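Local coordinates for iminosuccinate reductase (Paracoccus denitrificans, PDB 6RQA), which catalyses the NADH-dependent reduction of iminosuccinate to L-aspartate, the step that regenerates the amino donor of the beta-hydroxyaspartate cycle, at residues Gly86-Gly91 and Leu317-Val322; Arg188-Ala193 and Leu198-Val203. All blocks are in the same frame, centred on the assembly; numbering follows the deposited sequence.

Interaction 1. Residues Gly86-Gly91 and Leu317-Val322; sequences GLKAGG and LQDLAV
Gly86 and Leu87 lie against Leu320, and Lys88 against Asp319, where strand 86-91 passes helix 317-322 at 108° between chain directions, the axes 7.7 Å apart at their closest. The two elements meet near Leu87 and Lys88, and the strand then runs on away from the helix. Leu320 covers the backbone: its CD2 methyl sits 3.5 Å from Leu87 N, and CD1 lies near Gly86 N and O. The backbone angles of Gly86 alone already demand a glycine. Beside this apolar patch lies the polar one. The two side chains cross at about a right angle, with Lys88 CD 3.5 Å from Asp319 CG, so that aliphatic carbons as well as the ammonium meet the carboxylate. The lysine leaves the strand extended, and a bend at chi3 (73°) brings NZ round to the acid. The salt bridge joins Lys88 NZ to Asp319 OD1 at 3.0 Å, although the hydrogen bond within it is weak. The stronger partners of both lie on helix 125-143: Lys88 NZ bonds to Thr128 OG1, while Asp319 OD1 forms a salt bridge with Arg131, an NAD(+)-binding residue. Asp319 thus links the cofactor site to Lys88, probably the proton donor/acceptor of the reaction. Strands 71-79 and 104-111 flank the lysine strand through backbone hydrogen bonds, and helices 36-51 and 125-143 pack against helix 316-333.

Interaction 2. Residues Arg188-Ala193 and Leu198-Val203; sequences RLADTA and LPFEAV
Leu189, Ala190 and Ala193 form the helix surface that receives Phe200. The benzyl side chain lies along the helix, with Ala190 N 4.1 Å above the ring plane over its centre, so backbone as well as side chains meets this face. Over the same face, Leu189 CB stands 3.7 Å from Phe200 CE1, and Ala190 CB comes equally near to CD2. Ala193 CB meets Phe200 CB at 3.8 Å, at the base of the side chain. With CG opposite the backbone N (chi1 176°), the ring is carried from beside Ala193 toward Leu189. A backbone bond helps set this placement: Leu198 N donates to Ala193 O over 2.8 Å, with an N-H...O angle of 162°, where the chain turns back from the helix. The short strand 200-202 runs nearly antiparallel to the helix, at 169°, and borders the NAD-binding domain's parallel sheet beside strand 175-179, whose Val176 also touches Phe200. Leu189 packs on Met164 of helix 158-170. Replacing Phe200 by an alanine is likely to uncover the helix backbone at Leu189 and Ala190 and leave a gap. The contact thus joins the helix and second strand of a beta-alpha-beta unit by mainly apolar packing, with one directional bond at the turn.

Following the chain from the N terminus, strand 84-92 comes first, and its segment 86-91 meets one that begins 226 residues further on. In between, the chain builds the whole parallel sheet and most of its helices. There interaction 2 closes a short loop, returning from helix 186-195 to strand 200-202 within a beta-alpha-beta unit. Only with helix 316-333 does interaction 1 close, so interaction 2 is nested inside its loop and the two do not cross. Their centres are 31 Å apart on opposite sides of the chain's centre. The long-range contact ties the mixed sheet to the C-terminal helix, whereas the local one joins helix 186-195 to the border strand of the NAD-binding domain's parallel sheet.

Interaction 1. Residues Gly86-Gly91 and Leu317-Val322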
ATOM      1  N   GLY A  86      -0.217  10.299  -0.462  1.00 26.64           N
ATOM      2  CA  GLY A  86      -0.067   9.224  -1.427  1.00 36.86           C
ATOM      3  C   GLY A  86       0.905   8.171  -0.923  1.00 37.25           C
ATOM      4  O   GLY A  86       1.060   7.979   0.284  1.00 34.75           O
ATOM      5  N   LEU A  87       1.550   7.507  -1.878  1.00 30.90           N
ATOM      6  CA  LEU A  87       2.461   6.415  -1.571  1.00 40.65           C
ATOM      7  C   LEU A  87       3.346   6.153  -2.780  1.00 35.84           C
ATOM      8  O   LEU A  87       3.044   6.574  -3.900  1.00 38.40           O
ATOM      9  CB  LEU A  87       1.706   5.137  -1.195  1.00 35.04           C
ATOM     10  CG  LEU A  87       1.070   4.386  -2.372  1.00 35.82           C
ATOM     11  CD1 LEU A  87       0.878   2.921  -2.033  1.00 23.89           C
ATOM     12  CD2 LEU A  87      -0.255   5.012  -2.787  1.00 37.09           C
ATOM     13  N   LYS A  88       4.444   5.446  -2.535  1.00 37.29           N
ATOM     14  CA  LYS A  88       5.252   4.856  -3.591  1.00 29.96           C
ATOM     15  C   LYS A  88       5.099   3.345  -3.518  1.00 32.84           C
ATOM     16  O   LYS A  88       5.264   2.752  -2.446  1.00 37.42           O
ATOM     17  CB  LYS A  88       6.726   5.249  -3.469  1.00 32.31           C
ATOM     18  CG  LYS A  88       7.562   4.823  -4.674  1.00 40.87           C
ATOM     19  CD  LYS A  88       9.013   5.269  -4.563  1.00 33.05           C
ATOM     20  CE  LYS A  88       9.771   4.449  -3.533  1.00 32.32           C
ATOM     21  NZ  LYS A  88      11.194   4.872  -3.437  1.00 25.49           N
ATOM     22  N   ALA A  89       4.766   2.731  -4.649  1.00 25.77           N
ATOM     23  CA  ALA A  89       4.582   1.293  -4.736  1.00 27.24           C
ATOM     24  C   ALA A  89       5.630   0.696  -5.663  1.00 38.02           C
ATOM     25  O   ALA A  89       6.073   1.338  -6.620  1.00 32.59           O
ATOM     26  CB  ALA A  89       3.175   0.941  -5.233  1.00 24.66           C
ATOM     27  N   GLY A  90       6.021  -0.540  -5.371  1.00 37.23           N
ATOM     28  CA  GLY A  90       7.035  -1.220  -6.151  1.00 36.84           C
ATOM     29  C   GLY A  90       8.063  -1.901  -5.275  1.00 37.33           C
ATOM     30  O   GLY A  90       7.765  -2.269  -4.135  1.00 37.07           O
ATOM     31  N   GLY A  91       9.276  -2.075  -5.791  1.00 37.69           N
ATOM     32  CA  GLY A  91      10.326  -2.699  -5.013  1.00 35.80           C
ATOM     33  C   GLY A  91      11.508  -3.197  -5.818  1.00 46.87           C
ATOM     34  O   GLY A  91      12.030  -2.484  -6.682  1.00 37.05           O
ATOM     35  N   LEU A 317       7.645   9.884   2.594  1.00 38.81           N
ATOM     36  CA  LEU A 317       7.455  11.322   2.425  1.00 34.52           C
ATOM     37  C   LEU A 317       8.507  11.921   1.501  1.00 30.82           C
ATOM     38  O   LEU A 317       8.219  12.879   0.773  1.00 30.06           O
ATOM     39  CB  LEU A 317       7.480  12.026   3.782  1.00 29.01           C
ATOM     40  CG  LEU A 317       6.288  11.807   4.718  1.00 30.62           C
ATOM     41  CD1 LEU A 317       6.531  12.498   6.049  1.00 26.20           C
ATOM     42  CD2 LEU A 317       4.994  12.300   4.090  1.00 24.66           C
ATOM     43  N   GLN A 318       9.727  11.377   1.517  1.00 30.36           N
ATOM     44  CA  GLN A 318      10.755  11.841   0.590  1.00 30.00           C
ATOM     45  C   GLN A 318      10.327  11.625  -0.855  1.00 26.13           C
ATOM     46  O   GLN A 318      10.493  12.514  -1.700  1.00 23.52           O
ATOM     47  CB  GLN A 318      12.077  11.129   0.877  1.00 39.81           C
ATOM     48  CG  GLN A 318      12.690  11.486   2.219  1.00 43.63           C
ATOM     49  CD  GLN A 318      13.772  10.512   2.642  1.00 40.72           C
ATOM     50  OE1 GLN A 318      13.834   9.385   2.153  1.00 41.08           O
ATOM     51  NE2 GLN A 318      14.631  10.943   3.558  1.00 46.03           N
ATOM     52  N   ASP A 319       9.765  10.451  -1.155  1.00 30.22           N
ATOM     53  CA  ASP A 319       9.240  10.201  -2.493  1.00 30.68           C
ATOM     54  C   ASP A 319       8.064  11.119  -2.804  1.00 38.69           C
ATOM     55  O   ASP A 319       7.956  11.648  -3.916  1.00 31.73           O
ATOM     56  CB  ASP A 319       8.820   8.737  -2.625  1.00 39.22           C
ATOM     57  CG  ASP A 319       9.949   7.776  -2.312  1.00 52.01           C
ATOM     58  OD1 ASP A 319      11.008   7.864  -2.969  1.00 55.41           O
ATOM     59  OD2 ASP A 319       9.777   6.937  -1.401  1.00 47.98           O
ATOM     60  N   LEU A 320       7.172  11.321  -1.831  1.00 44.44           N
ATOM     61  CA  LEU A 320       6.012  12.176  -2.058  1.00 29.16           C
ATOM     62  C   LEU A 320       6.428  13.616  -2.322  1.00 27.10           C
ATOM     63  O   LEU A 320       5.891  14.271  -3.224  1.00 37.71           O
ATOM     64  CB  LEU A 320       5.063  12.105  -0.862  1.00 31.33           C
ATOM     65  CG  LEU A 320       4.412  10.753  -0.563  1.00 42.85           C
ATOM     66  CD1 LEU A 320       3.484  10.862   0.636  1.00 34.53           C
ATOM     67  CD2 LEU A 320       3.661  10.236  -1.779  1.00 44.94           C
ATOM     68  N   ALA A 321       7.391  14.126  -1.550  1.00 32.70           N
ATOM     69  CA  ALA A 321       7.804  15.517  -1.705  1.00 28.48           C
ATOM     70  C   ALA A 321       8.462  15.756  -3.056  1.00 34.22           C
ATOM     71  O   ALA A 321       8.203  16.774  -3.707  1.00 38.02           O
ATOM     72  CB  ALA A 321       8.752  15.913  -0.575  1.00 24.33           C
ATOM     73  N   VAL A 322       9.312  14.829  -3.496  1.00 31.36           N
ATOM     74  CA  VAL A 322      10.016  15.030  -4.756  1.00 31.50           C
ATOM     75  C   VAL A 322       9.091  14.776  -5.943  1.00 36.14           C
ATOM     76  O   VAL A 322       9.305  15.329  -7.028  1.00 44.23           O
ATOM     77  CB  VAL A 322      11.277  14.147  -4.810  1.00 37.00           C
ATOM     78  CG1 VAL A 322      10.913  12.688  -5.060  1.00 42.63           C
ATOM     79  CG2 VAL A 322      12.245  14.656  -5.861  1.00 58.82           C
TER

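Interaction 2. Residues Arg188-Ala193 and Leu198-Val203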
ATOM      1  N   ARG A 188      33.089   4.665 -12.245  1.00 31.85           N
ATOM      2  CA  ARG A 188      31.880   5.474 -12.134  1.00 41.04           C
ATOM      3  C   ARG A 188      32.089   6.655 -11.194  1.00 43.82           C
ATOM      4  O   ARG A 188      31.546   7.742 -11.423  1.00 50.05           O
ATOM      5  CB  ARG A 188      30.714   4.605 -11.665  1.00 46.51           C
ATOM      6  CG  ARG A 188      29.379   5.326 -11.588  1.00 49.32           C
ATOM      7  CD  ARG A 188      28.238   4.333 -11.445  1.00 53.42           C
ATOM      8  NE  ARG A 188      26.955   4.995 -11.224  1.00 64.76           N
ATOM      9  CZ  ARG A 188      26.130   5.369 -12.195  1.00 76.27           C
ATOM     10  NH1 ARG A 188      24.983   5.967 -11.900  1.00 69.13           N
ATOM     11  NH2 ARG A 188      26.450   5.147 -13.463  1.00 79.83           N
ATOM     12  N   LEU A 189      32.875   6.465 -10.132  1.00 43.31           N
ATOM     13  CA  LEU A 189      33.178   7.571  -9.230  1.00 38.11           C
ATOM     14  C   LEU A 189      34.118   8.576  -9.883  1.00 47.73           C
ATOM     15  O   LEU A 189      33.938   9.790  -9.735  1.00 39.35           O
ATOM     16  CB  LEU A 189      33.783   7.042  -7.929  1.00 37.68           C
ATOM     17  CG  LEU A 189      32.919   6.098  -7.092  1.00 38.06           C
ATOM     18  CD1 LEU A 189      33.637   5.714  -5.806  1.00 31.96           C
ATOM     19  CD2 LEU A 189      31.567   6.729  -6.792  1.00 32.67           C
ATOM     20  N   ALA A 190      35.128   8.090 -10.610  1.00 52.70           N
ATOM     21  CA  ALA A 190      36.074   8.996 -11.252  1.00 40.32           C
ATOM     22  C   ALA A 190      35.405   9.810 -12.353  1.00 37.57           C
ATOM     23  O   ALA A 190      35.674  11.008 -12.494  1.00 36.22           O
ATOM     24  CB  ALA A 190      37.259   8.208 -11.810  1.00 34.39           C
ATOM     25  N   ASP A 191      34.527   9.179 -13.136  1.00 41.70           N
ATOM     26  CA  ASP A 191      33.851   9.886 -14.219  1.00 43.58           C
ATOM     27  C   ASP A 191      33.008  11.037 -13.685  1.00 44.80           C
ATOM     28  O   ASP A 191      33.090  12.166 -14.184  1.00 49.75           O
ATOM     29  CB  ASP A 191      32.990   8.914 -15.027  1.00 49.13           C
ATOM     30  CG  ASP A 191      33.814   8.009 -15.923  1.00 59.03           C
ATOM     31  OD1 ASP A 191      35.054   8.162 -15.947  1.00 55.54           O
ATOM     32  OD2 ASP A 191      33.222   7.148 -16.606  1.00 64.20           O
ATOM     33  N   THR A 192      32.190  10.772 -12.663  1.00 39.32           N
ATOM     34  CA  THR A 192      31.358  11.828 -12.098  1.00 46.00           C
ATOM     35  C   THR A 192      32.193  12.868 -11.360  1.00 35.36           C
ATOM     36  O   THR A 192      31.833  14.050 -11.343  1.00 34.96           O
ATOM     37  CB  THR A 192      30.302  11.229 -11.169  1.00 45.75           C
ATOM     38  OG1 THR A 192      30.941  10.473 -10.134  1.00 55.75           O
ATOM     39  CG2 THR A 192      29.375  10.317 -11.952  1.00 43.39           C
ATOM     40  N   ALA A 193      33.307  12.453 -10.751  1.00 30.50           N
ATOM     41  CA  ALA A 193      34.223  13.423 -10.163  1.00 35.78           C
ATOM     42  C   ALA A 193      34.799  14.352 -11.223  1.00 45.60           C
ATOM     43  O   ALA A 193      35.091  15.519 -10.934  1.00 47.29           O
ATOM     44  CB  ALA A 193      35.346  12.706  -9.414  1.00 31.52           C
ATOM     45  N   LEU A 198      36.377  17.795  -9.842  1.00 41.89           N
ATOM     46  CA  LEU A 198      37.040  17.394  -8.616  1.00 44.64           C
ATOM     47  C   LEU A 198      37.995  16.242  -8.895  1.00 48.41           C
ATOM     48  O   LEU A 198      37.618  15.283  -9.584  1.00 49.90           O
ATOM     49  CB  LEU A 198      36.011  16.973  -7.554  1.00 32.01           C
ATOM     50  CG  LEU A 198      35.078  18.065  -7.032  1.00 31.83           C
ATOM     51  CD1 LEU A 198      34.029  17.472  -6.105  1.00 31.18           C
ATOM     52  CD2 LEU A 198      35.876  19.140  -6.319  1.00 32.32           C
ATOM     53  N   PRO A 199      39.224  16.290  -8.387  1.00 38.23           N
ATOM     54  CA  PRO A 199      40.140  15.161  -8.573  1.00 41.53           C
ATOM     55  C   PRO A 199      39.711  13.960  -7.746  1.00 45.08           C
ATOM     56  O   PRO A 199      39.164  14.094  -6.648  1.00 49.42           O
ATOM     57  CB  PRO A 199      41.487  15.717  -8.096  1.00 35.37           C
ATOM     58  CG  PRO A 199      41.117  16.794  -7.125  1.00 35.26           C
ATOM     59  CD  PRO A 199      39.844  17.398  -7.641  1.00 34.34           C
ATOM     60  N   PHE A 200      39.963  12.773  -8.290  1.00 35.65           N
ATOM     61  CA  PHE A 200      39.581  11.522  -7.651  1.00 36.64           C
ATOM     62  C   PHE A 200      40.802  10.633  -7.461  1.00 49.93           C
ATOM     63  O   PHE A 200      41.709  10.618  -8.298  1.00 62.92           O
ATOM     64  CB  PHE A 200      38.521  10.778  -8.472  1.00 33.81           C
ATOM     65  CG  PHE A 200      38.146   9.437  -7.906  1.00 38.21           C
ATOM     66  CD1 PHE A 200      37.246   9.341  -6.857  1.00 44.68           C
ATOM     67  CD2 PHE A 200      38.694   8.272  -8.422  1.00 40.23           C
ATOM     68  CE1 PHE A 200      36.900   8.109  -6.330  1.00 55.03           C
ATOM     69  CE2 PHE A 200      38.352   7.036  -7.900  1.00 48.99           C
ATOM     70  CZ  PHE A 200      37.453   6.955  -6.853  1.00 56.74           C
ATOM     71  N   GLU A 201      40.815   9.893  -6.354  1.00 49.34           N
ATOM     72  CA  GLU A 201      41.869   8.927  -6.065  1.00 44.02           C
ATOM     73  C   GLU A 201      41.247   7.702  -5.416  1.00 54.92           C
ATOM     74  O   GLU A 201      40.666   7.803  -4.331  1.00 50.66           O
ATOM     75  CB  GLU A 201      42.944   9.522  -5.149  1.00 37.80           C
ATOM     76  CG  GLU A 201      43.899   8.478  -4.585  1.00 39.22           C
ATOM     77  CD  GLU A 201      44.930   9.066  -3.641  1.00 56.72           C
ATOM     78  OE1 GLU A 201      46.041   8.502  -3.547  1.00 63.30           O
ATOM     79  OE2 GLU A 201      44.630  10.089  -2.993  1.00 62.88           O
ATOM     80  N   ALA A 202      41.431   6.525  -5.997  1.00 47.71           N
ATOM     81  CA  ALA A 202      40.922   5.293  -5.363  1.00 43.80           C
ATOM     82  C   ALA A 202      41.796   4.980  -4.159  1.00 48.45           C
ATOM     83  O   ALA A 202      42.975   5.123  -4.276  1.00 55.61           O
ATOM     84  CB  ALA A 202      40.955   4.166  -6.342  1.00 47.49           C
ATOM     85  N   VAL A 203      41.218   4.572  -3.043  1.00 43.74           N
ATOM     86  CA  VAL A 203      42.018   4.276  -1.829  1.00 43.90           C
ATOM     87  C   VAL A 203      41.456   3.057  -1.121  1.00 48.86           C
ATOM     88  O   VAL A 203      40.526   2.487  -1.596  1.00 56.82           O
ATOM     89  CB  VAL A 203      42.029   5.439  -0.835  1.00 45.11           C
ATOM     90  CG1 VAL A 203      42.758   6.646  -1.365  1.00 45.16           C
ATOM     91  CG2 VAL A 203      40.635   5.787  -0.380  1.00 47.43           C
TER